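Local coordinates for protein methyltransferase (Streptococcus mutans, PDB 2B78) that probably transfers methyl groups from S-adenosylmethionine, perhaps to RNA, although its substrate is not known, at residues A[9-14]-A[38-43]; A[340-345]-A[354-359]. All blocks are in the same frame, centred on the assembly; numbering follows the deposited sequence.

Contact 1: A[9-14]-A[38-43]; sequences FAEKKL and LYSDAD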
ATOM      1  N   PHE A   9     -24.614  16.478   2.936  1.00 22.22           N
ATOM      2  CA  PHE A   9     -23.823  15.251   3.017  1.00 23.59           C
ATOM      3  C   PHE A   9     -22.366  15.547   3.375  1.00 23.14           C
ATOM      4  O   PHE A   9     -21.789  14.899   4.248  1.00 23.90           O
ATOM      5  CB  PHE A   9     -23.871  14.490   1.687  1.00 23.77           C
ATOM      6  CG  PHE A   9     -23.719  13.003   1.841  1.00 23.89           C
ATOM      7  CD1 PHE A   9     -24.759  12.240   2.367  1.00 23.43           C
ATOM      8  CD2 PHE A   9     -22.534  12.367   1.489  1.00 23.62           C
ATOM      9  CE1 PHE A   9     -24.618  10.864   2.541  1.00 23.99           C
ATOM     10  CE2 PHE A   9     -22.380  10.993   1.657  1.00 24.02           C
ATOM     11  CZ  PHE A   9     -23.425  10.239   2.186  1.00 24.09           C
ATOM     12  N   ALA A  10     -21.766  16.511   2.688  1.00 22.37           N
ATOM     13  CA  ALA A  10     -20.382  16.877   2.966  1.00 22.20           C
ATOM     14  C   ALA A  10     -20.246  17.259   4.436  1.00 21.21           C
ATOM     15  O   ALA A  10     -19.264  16.913   5.094  1.00 23.18           O
ATOM     16  CB  ALA A  10     -19.962  18.047   2.074  1.00 20.48           C
ATOM     17  N   GLU A  11     -21.249  17.963   4.946  1.00 22.34           N
ATOM     18  CA  GLU A  11     -21.272  18.419   6.335  1.00 22.23           C
ATOM     19  C   GLU A  11     -21.248  17.279   7.360  1.00 22.01           C
ATOM     20  O   GLU A  11     -20.383  17.242   8.232  1.00 21.95           O
ATOM     21  CB  GLU A  11     -22.518  19.283   6.572  1.00 21.85           C
ATOM     22  CG  GLU A  11     -22.512  20.026   7.894  1.00 22.60           C
ATOM     23  CD  GLU A  11     -23.815  20.756   8.165  1.00 22.97           C
ATOM     24  OE1 GLU A  11     -24.366  21.364   7.225  1.00 24.56           O
ATOM     25  OE2 GLU A  11     -24.283  20.730   9.323  1.00 23.79           O
ATOM     26  N   LYS A  12     -22.198  16.355   7.263  1.00 21.82           N
ATOM     27  CA  LYS A  12     -22.247  15.250   8.212  1.00 22.83           C
ATOM     28  C   LYS A  12     -20.934  14.472   8.223  1.00 23.38           C
ATOM     29  O   LYS A  12     -20.471  14.042   9.276  1.00 23.47           O
ATOM     30  CB  LYS A  12     -23.431  14.315   7.903  1.00 23.20           C
ATOM     31  CG  LYS A  12     -23.392  13.655   6.535  1.00 25.72           C
ATOM     32  CD  LYS A  12     -24.734  13.010   6.170  1.00 27.92           C
ATOM     33  CE  LYS A  12     -24.814  11.522   6.520  1.00 30.03           C
ATOM     34  NZ  LYS A  12     -24.830  11.205   7.979  1.00 30.82           N
ATOM     35  N   LYS A  13     -20.321  14.300   7.057  1.00 23.13           N
ATOM     36  CA  LYS A  13     -19.057  13.575   6.996  1.00 23.48           C
ATOM     37  C   LYS A  13     -17.973  14.347   7.734  1.00 23.34           C
ATOM     38  O   LYS A  13     -17.229  13.774   8.532  1.00 22.60           O
ATOM     39  CB  LYS A  13     -18.652  13.330   5.542  1.00 23.48           C
ATOM     40  CG  LYS A  13     -19.537  12.306   4.849  1.00 23.19           C
ATOM     41  CD  LYS A  13     -19.252  12.191   3.360  1.00 24.20           C
ATOM     42  CE  LYS A  13     -17.950  11.461   3.086  1.00 24.09           C
ATOM     43  NZ  LYS A  13     -17.772  11.208   1.628  1.00 22.38           N
ATOM     44  N   LEU A  14     -17.889  15.649   7.477  1.00 22.59           N
ATOM     45  CA  LEU A  14     -16.899  16.485   8.147  1.00 22.11           C
ATOM     46  C   LEU A  14     -17.078  16.391   9.652  1.00 21.77           C
ATOM     47  O   LEU A  14     -16.112  16.175  10.382  1.00 22.40           O
ATOM     48  CB  LEU A  14     -17.029  17.949   7.707  1.00 20.31           C
ATOM     49  CG  LEU A  14     -16.422  18.312   6.353  1.00 19.76           C
ATOM     50  CD1 LEU A  14     -16.818  19.734   5.961  1.00 17.17           C
ATOM     51  CD2 LEU A  14     -14.901  18.166   6.434  1.00 19.33           C
ATOM     52  N   LEU A  38     -14.209  25.790   5.343  1.00 24.28           N
ATOM     53  CA  LEU A  38     -15.477  25.128   5.076  1.00 23.54           C
ATOM     54  C   LEU A  38     -16.567  25.602   6.021  1.00 23.86           C
ATOM     55  O   LEU A  38     -16.353  25.682   7.231  1.00 24.43           O
ATOM     56  CB  LEU A  38     -15.310  23.619   5.227  1.00 24.02           C
ATOM     57  CG  LEU A  38     -14.155  23.025   4.418  1.00 23.29           C
ATOM     58  CD1 LEU A  38     -14.083  21.529   4.656  1.00 22.74           C
ATOM     59  CD2 LEU A  38     -14.360  23.332   2.940  1.00 23.59           C
ATOM     60  N   TYR A  39     -17.736  25.894   5.455  1.00 23.54           N
ATOM     61  CA  TYR A  39     -18.894  26.353   6.220  1.00 24.54           C
ATOM     62  C   TYR A  39     -20.149  25.565   5.828  1.00 25.57           C
ATOM     63  O   TYR A  39     -20.284  25.131   4.682  1.00 26.24           O
ATOM     64  CB  TYR A  39     -19.145  27.840   5.951  1.00 23.85           C
ATOM     65  CG  TYR A  39     -18.267  28.779   6.744  1.00 23.56           C
ATOM     66  CD1 TYR A  39     -18.702  29.309   7.957  1.00 23.04           C
ATOM     67  CD2 TYR A  39     -16.996  29.133   6.288  1.00 23.71           C
ATOM     68  CE1 TYR A  39     -17.890  30.177   8.698  1.00 23.36           C
ATOM     69  CE2 TYR A  39     -16.179  29.994   7.021  1.00 23.27           C
ATOM     70  CZ  TYR A  39     -16.635  30.511   8.224  1.00 22.67           C
ATOM     71  OH  TYR A  39     -15.834  31.358   8.955  1.00 21.77           O
ATOM     72  N   SER A  40     -21.063  25.390   6.778  1.00 26.06           N
ATOM     73  CA  SER A  40     -22.314  24.678   6.513  1.00 26.81           C
ATOM     74  C   SER A  40     -23.272  25.655   5.837  1.00 27.35           C
ATOM     75  O   SER A  40     -22.910  26.808   5.589  1.00 28.15           O
ATOM     76  CB  SER A  40     -22.941  24.193   7.820  1.00 24.78           C
ATOM     77  OG  SER A  40     -23.366  25.296   8.596  1.00 25.32           O
ATOM     78  N   ASP A  41     -24.487  25.197   5.545  1.00 29.04           N
ATOM     79  CA  ASP A  41     -25.501  26.036   4.904  1.00 31.34           C
ATOM     80  C   ASP A  41     -26.060  27.064   5.880  1.00 31.34           C
ATOM     81  O   ASP A  41     -26.733  28.018   5.477  1.00 32.33           O
ATOM     82  CB  ASP A  41     -26.647  25.175   4.350  1.00 32.89           C
ATOM     83  CG  ASP A  41     -27.178  24.178   5.368  1.00 35.30           C
ATOM     84  OD1 ASP A  41     -27.392  24.568   6.536  1.00 36.36           O
ATOM     85  OD2 ASP A  41     -27.391  22.998   4.997  1.00 37.21           O
ATOM     86  N   ALA A  42     -25.777  26.863   7.162  1.00 31.14           N
ATOM     87  CA  ALA A  42     -26.232  27.766   8.212  1.00 31.29           C
ATOM     88  C   ALA A  42     -25.123  28.753   8.554  1.00 31.37           C
ATOM     89  O   ALA A  42     -25.189  29.454   9.564  1.00 31.84           O
ATOM     90  CB  ALA A  42     -26.627  26.970   9.453  1.00 30.75           C
ATOM     91  N   ASP A  43     -24.099  28.792   7.707  1.00 31.70           N
ATOM     92  CA  ASP A  43     -22.967  29.695   7.897  1.00 32.62           C
ATOM     93  C   ASP A  43     -22.135  29.381   9.132  1.00 31.88           C
ATOM     94  O   ASP A  43     -21.535  30.281   9.725  1.00 32.54           O
ATOM     95  CB  ASP A  43     -23.454  31.141   7.974  1.00 34.63           C
ATOM     96  CG  ASP A  43     -24.138  31.589   6.702  1.00 38.21           C
ATOM     97  OD1 ASP A  43     -23.492  31.532   5.634  1.00 40.19           O
ATOM     98  OD2 ASP A  43     -25.319  32.000   6.772  1.00 40.27           O
TER
HETATM   99  O   HOH W   1     -24.689  22.318   4.699  1.00 36.29           O

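Contact 2: A[340-345]-A[354-359]; sequences QFKKQI and HTYLDL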
ATOM      1  N   GLN A 340     -17.333  -5.594  -1.883  1.00 19.36           N
ATOM      2  CA  GLN A 340     -17.231  -5.656  -3.344  1.00 19.81           C
ATOM      3  C   GLN A 340     -16.179  -6.678  -3.744  1.00 19.33           C
ATOM      4  O   GLN A 340     -16.338  -7.408  -4.730  1.00 19.44           O
ATOM      5  CB  GLN A 340     -16.809  -4.313  -3.916  1.00 22.32           C
ATOM      6  CG  GLN A 340     -17.936  -3.352  -4.203  1.00 26.59           C
ATOM      7  CD  GLN A 340     -17.421  -2.072  -4.823  1.00 30.24           C
ATOM      8  OE1 GLN A 340     -16.631  -1.343  -4.210  1.00 31.34           O
ATOM      9  NE2 GLN A 340     -17.855  -1.790  -6.051  1.00 32.01           N
ATOM     10  N   PHE A 341     -15.092  -6.706  -2.979  1.00 17.39           N
ATOM     11  CA  PHE A 341     -13.990  -7.622  -3.231  1.00 15.36           C
ATOM     12  C   PHE A 341     -14.460  -9.040  -2.975  1.00 15.43           C
ATOM     13  O   PHE A 341     -14.259  -9.934  -3.800  1.00 12.61           O
ATOM     14  CB  PHE A 341     -12.802  -7.274  -2.322  1.00 14.26           C
ATOM     15  CG  PHE A 341     -11.551  -8.074  -2.606  1.00 13.14           C
ATOM     16  CD1 PHE A 341     -11.174  -8.362  -3.912  1.00 10.43           C
ATOM     17  CD2 PHE A 341     -10.745  -8.523  -1.561  1.00 11.04           C
ATOM     18  CE1 PHE A 341     -10.012  -9.088  -4.176  1.00 12.54           C
ATOM     19  CE2 PHE A 341      -9.580  -9.248  -1.811  1.00 11.45           C
ATOM     20  CZ  PHE A 341      -9.213  -9.533  -3.126  1.00 12.42           C
ATOM     21  N   LYS A 342     -15.102  -9.242  -1.830  1.00 16.13           N
ATOM     22  CA  LYS A 342     -15.599 -10.564  -1.482  1.00 16.11           C
ATOM     23  C   LYS A 342     -16.552 -11.068  -2.567  1.00 16.29           C
ATOM     24  O   LYS A 342     -16.577 -12.260  -2.865  1.00 16.59           O
ATOM     25  CB  LYS A 342     -16.308 -10.507  -0.134  1.00 15.80           C
ATOM     26  CG  LYS A 342     -16.508 -11.856   0.530  1.00 19.56           C
ATOM     27  CD  LYS A 342     -16.916 -11.654   1.979  1.00 20.63           C
ATOM     28  CE  LYS A 342     -16.986 -12.965   2.733  1.00 23.75           C
ATOM     29  NZ  LYS A 342     -17.279 -12.722   4.171  1.00 26.48           N
ATOM     30  N   LYS A 343     -17.322 -10.156  -3.162  1.00 17.36           N
ATOM     31  CA  LYS A 343     -18.275 -10.514  -4.217  1.00 18.51           C
ATOM     32  C   LYS A 343     -17.590 -10.995  -5.491  1.00 19.32           C
ATOM     33  O   LYS A 343     -18.127 -11.846  -6.213  1.00 21.30           O
ATOM     34  CB  LYS A 343     -19.193  -9.331  -4.542  1.00 18.59           C
ATOM     35  CG  LYS A 343     -20.318  -9.113  -3.520  1.00 21.18           C
ATOM     36  CD  LYS A 343     -21.328  -8.079  -4.026  1.00 21.26           C
ATOM     37  CE  LYS A 343     -22.501  -7.907  -3.061  1.00 19.96           C
ATOM     38  NZ  LYS A 343     -22.097  -7.340  -1.742  1.00 18.61           N
ATOM     39  N   GLN A 344     -16.410 -10.451  -5.768  1.00 19.04           N
ATOM     40  CA  GLN A 344     -15.635 -10.839  -6.942  1.00 18.89           C
ATOM     41  C   GLN A 344     -15.075 -12.233  -6.719  1.00 18.68           C
ATOM     42  O   GLN A 344     -14.998 -13.046  -7.644  1.00 18.80           O
ATOM     43  CB  GLN A 344     -14.491  -9.850  -7.160  1.00 19.73           C
ATOM     44  CG  GLN A 344     -14.893  -8.642  -7.973  1.00 18.18           C
ATOM     45  CD  GLN A 344     -15.246  -9.030  -9.394  1.00 20.53           C
ATOM     46  OE1 GLN A 344     -14.392  -9.498 -10.146  1.00 22.06           O
ATOM     47  NE2 GLN A 344     -16.510  -8.850  -9.766  1.00 18.39           N
ATOM     48  N   ILE A 345     -14.682 -12.509  -5.482  1.00 19.16           N
ATOM     49  CA  ILE A 345     -14.143 -13.814  -5.138  1.00 20.91           C
ATOM     50  C   ILE A 345     -15.263 -14.854  -5.234  1.00 21.62           C
ATOM     51  O   ILE A 345     -15.087 -15.914  -5.849  1.00 21.37           O
ATOM     52  CB  ILE A 345     -13.538 -13.795  -3.712  1.00 19.78           C
ATOM     53  CG1 ILE A 345     -12.344 -12.831  -3.679  1.00 18.77           C
ATOM     54  CG2 ILE A 345     -13.100 -15.190  -3.314  1.00 19.62           C
ATOM     55  CD1 ILE A 345     -11.712 -12.663  -2.312  1.00 17.74           C
ATOM     56  N   HIS A 354     -16.121 -23.488  -0.237  1.00 22.99           N
ATOM     57  CA  HIS A 354     -14.926 -22.843   0.304  1.00 20.73           C
ATOM     58  C   HIS A 354     -15.215 -22.171   1.643  1.00 21.15           C
ATOM     59  O   HIS A 354     -16.367 -21.902   1.978  1.00 20.89           O
ATOM     60  CB  HIS A 354     -14.386 -21.799  -0.677  1.00 17.66           C
ATOM     61  CG  HIS A 354     -15.377 -20.737  -1.040  1.00 16.82           C
ATOM     62  ND1 HIS A 354     -16.446 -20.970  -1.877  1.00 16.22           N
ATOM     63  CD2 HIS A 354     -15.460 -19.435  -0.677  1.00 16.00           C
ATOM     64  CE1 HIS A 354     -17.143 -19.857  -2.016  1.00 16.65           C
ATOM     65  NE2 HIS A 354     -16.567 -18.911  -1.298  1.00 15.17           N
ATOM     66  N   THR A 355     -14.156 -21.893   2.398  1.00 21.47           N
ATOM     67  CA  THR A 355     -14.283 -21.263   3.708  1.00 20.73           C
ATOM     68  C   THR A 355     -13.314 -20.094   3.846  1.00 20.64           C
ATOM     69  O   THR A 355     -12.141 -20.218   3.491  1.00 20.15           O
ATOM     70  CB  THR A 355     -13.953 -22.266   4.828  1.00 21.27           C
ATOM     71  OG1 THR A 355     -14.674 -23.484   4.606  1.00 20.79           O
ATOM     72  CG2 THR A 355     -14.329 -21.692   6.186  1.00 19.68           C
ATOM     73  N   TYR A 356     -13.798 -18.963   4.347  1.00 19.13           N
ATOM     74  CA  TYR A 356     -12.925 -17.812   4.558  1.00 19.10           C
ATOM     75  C   TYR A 356     -12.246 -17.981   5.911  1.00 18.51           C
ATOM     76  O   TYR A 356     -12.905 -17.976   6.958  1.00 17.65           O
ATOM     77  CB  TYR A 356     -13.724 -16.514   4.540  1.00 18.50           C
ATOM     78  CG  TYR A 356     -14.127 -16.079   3.155  1.00 20.41           C
ATOM     79  CD1 TYR A 356     -13.337 -15.187   2.426  1.00 20.11           C
ATOM     80  CD2 TYR A 356     -15.293 -16.565   2.566  1.00 17.61           C
ATOM     81  CE1 TYR A 356     -13.701 -14.788   1.146  1.00 18.92           C
ATOM     82  CE2 TYR A 356     -15.665 -16.179   1.287  1.00 19.57           C
ATOM     83  CZ  TYR A 356     -14.867 -15.293   0.582  1.00 19.22           C
ATOM     84  OH  TYR A 356     -15.229 -14.928  -0.689  1.00 20.23           O
ATOM     85  N   LEU A 357     -10.930 -18.143   5.890  1.00 17.46           N
ATOM     86  CA  LEU A 357     -10.189 -18.324   7.123  1.00 18.35           C
ATOM     87  C   LEU A 357      -9.809 -17.003   7.768  1.00 17.75           C
ATOM     88  O   LEU A 357      -9.725 -16.906   8.996  1.00 18.01           O
ATOM     89  CB  LEU A 357      -8.918 -19.139   6.869  1.00 17.23           C
ATOM     90  CG  LEU A 357      -9.050 -20.572   6.348  1.00 18.48           C
ATOM     91  CD1 LEU A 357      -7.667 -21.196   6.230  1.00 17.42           C
ATOM     92  CD2 LEU A 357      -9.918 -21.393   7.294  1.00 17.96           C
ATOM     93  N   ASP A 358      -9.592 -15.981   6.951  1.00 18.23           N
ATOM     94  CA  ASP A 358      -9.171 -14.705   7.503  1.00 18.47           C
ATOM     95  C   ASP A 358      -9.203 -13.530   6.529  1.00 17.91           C
ATOM     96  O   ASP A 358      -9.265 -13.716   5.324  1.00 16.93           O
ATOM     97  CB  ASP A 358      -7.749 -14.869   8.031  1.00 20.26           C
ATOM     98  CG  ASP A 358      -7.220 -13.612   8.679  1.00 21.90           C
ATOM     99  OD1 ASP A 358      -7.741 -13.240   9.748  1.00 23.30           O
ATOM    100  OD2 ASP A 358      -6.291 -12.999   8.114  1.00 23.93           O
ATOM    101  N   LEU A 359      -9.183 -12.320   7.081  1.00 17.89           N
ATOM    102  CA  LEU A 359      -9.138 -11.081   6.305  1.00 18.36           C
ATOM    103  C   LEU A 359      -8.136 -10.196   7.031  1.00 18.76           C
ATOM    104  O   LEU A 359      -8.274  -9.942   8.225  1.00 19.56           O
ATOM    105  CB  LEU A 359     -10.499 -10.369   6.258  1.00 18.12           C
ATOM    106  CG  LEU A 359     -10.499  -8.903   5.783  1.00 18.52           C
ATOM    107  CD1 LEU A 359      -9.936  -8.788   4.365  1.00 18.03           C
ATOM    108  CD2 LEU A 359     -11.914  -8.350   5.819  1.00 17.41           C
TER

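Contact 1: A[9-14]-A[38-43]
In the N-terminal PUA-like domain, helix 8-16 packs through Glu11 and Leu14 against the end of strand 34-39 and the turn that follows it. The backbones come nearest at Glu11 and Ser40, whose CA atoms are 6.3 Å apart. From there Glu11 reaches over the start of the turn. With CG anti to the backbone N (chi1 -169°) and the chain extended beyond it, the carboxylate is carried to Ser40, where Glu11 OE1 lies 3.2 Å from Ser40 CB. No direct hydrogen bond joins the two segments; a water does so instead, bonded to Glu11 OE1 at 2.7 Å and accepting from the backbone N of Asp41 at 3.0 Å. The carboxylate of Asp41 is also near, its OD2 4.1 Å from Glu11 OE1, a like-charge approach.

Strand 34-39 lies between strands 2-5 and 45-54 in the mixed sheet of this domain, and the type I turn Ser40 to Asp43 leads out of it toward strand 45-54. Ser40 organises that turn from within: its OG accepts from Ala42 N at 3.2 Å, forming an ST turn, and also bonds with Ile44 N. One helical turn beyond Glu11 the chemistry becomes apolar. Leu14 CD1 meets Leu38 CD1 at 3.5 Å, the side chains crossing at about a right angle, and Leu14 CD2 touches the same methyl. Leu46 of strand 45-54 is touched by Glu11, Leu14 and Ser40 alike.

Contact 2: A[340-345]-A[354-359]
Segment 340-345 of helix 338-349 stands well back from strand 355-360, with the nearest CA pair, Lys342 and Tyr356, 9.8 Å apart, so side chains alone span the gap. Tyr356 does most of the spanning: its CG is anti to the carbonyl carbon (chi1 -76°), and its ring extends toward the helix between Lys342 and Ile345. Lys342 runs fully extended across one face of that ring. Its CE is 3.8 Å from the ring centroid of Tyr356 and 12° off the normal, a CH-pi contact over the middle of the ring. Further along the same chain, Lys342 NZ lies 4.7 Å from the Tyr356 centroid, 11° off the normal, which meets the geometry of a cation-pi interaction.

At the phenol end, Lys342 CG approaches Tyr356 OH to 3.5 Å, while Ile345 CG2 comes within 3.4 Å of the same oxygen, meeting the ring obliquely. This hydroxyl is not left to carbon alone, because it hydrogen-bonds with OE2 of Glu346, the next residue of the helix. The same carboxylate oxygen pairs with His354 NE2, so one helix residue ties down two side chains of segment 354-359. Phe381 of the adjoining strand 379-384 packs edge-to-face with Tyr356 and is also touched by Ile345. Further along, a classic bulge places Leu357 and Asp358 opposite Thr382 on that strand. Helix 338-349 leading to an edge strand paired antiparallel with strand 379-384 is the closing part of the seven-stranded sheet of class I, Rossmann-like methyltransferases, whose strand order here is 3-2-1-4-5-7-6.

In the fold
Both contacts set a helix against a strand, contact 1 also against the turn that follows it, but they share no secondary-structure element and belong to different parts of the protein, contact 1 in the PUA-like region and contact 2 in the methyltransferase region. Their centres are 36 Å apart and their nearest atoms about 14 Å, so neither touches the other. Contact 1 is the more buried, with three of its five touching residues inside, and combines leucine packing with a water bridge beside two carboxylates. Contact 2 is partly buried, with Ile345 its one buried touching residue, and relies on an aromatic ring met by a lysine chain. Both lie away from the residues that bind S-adenosylhomocysteine.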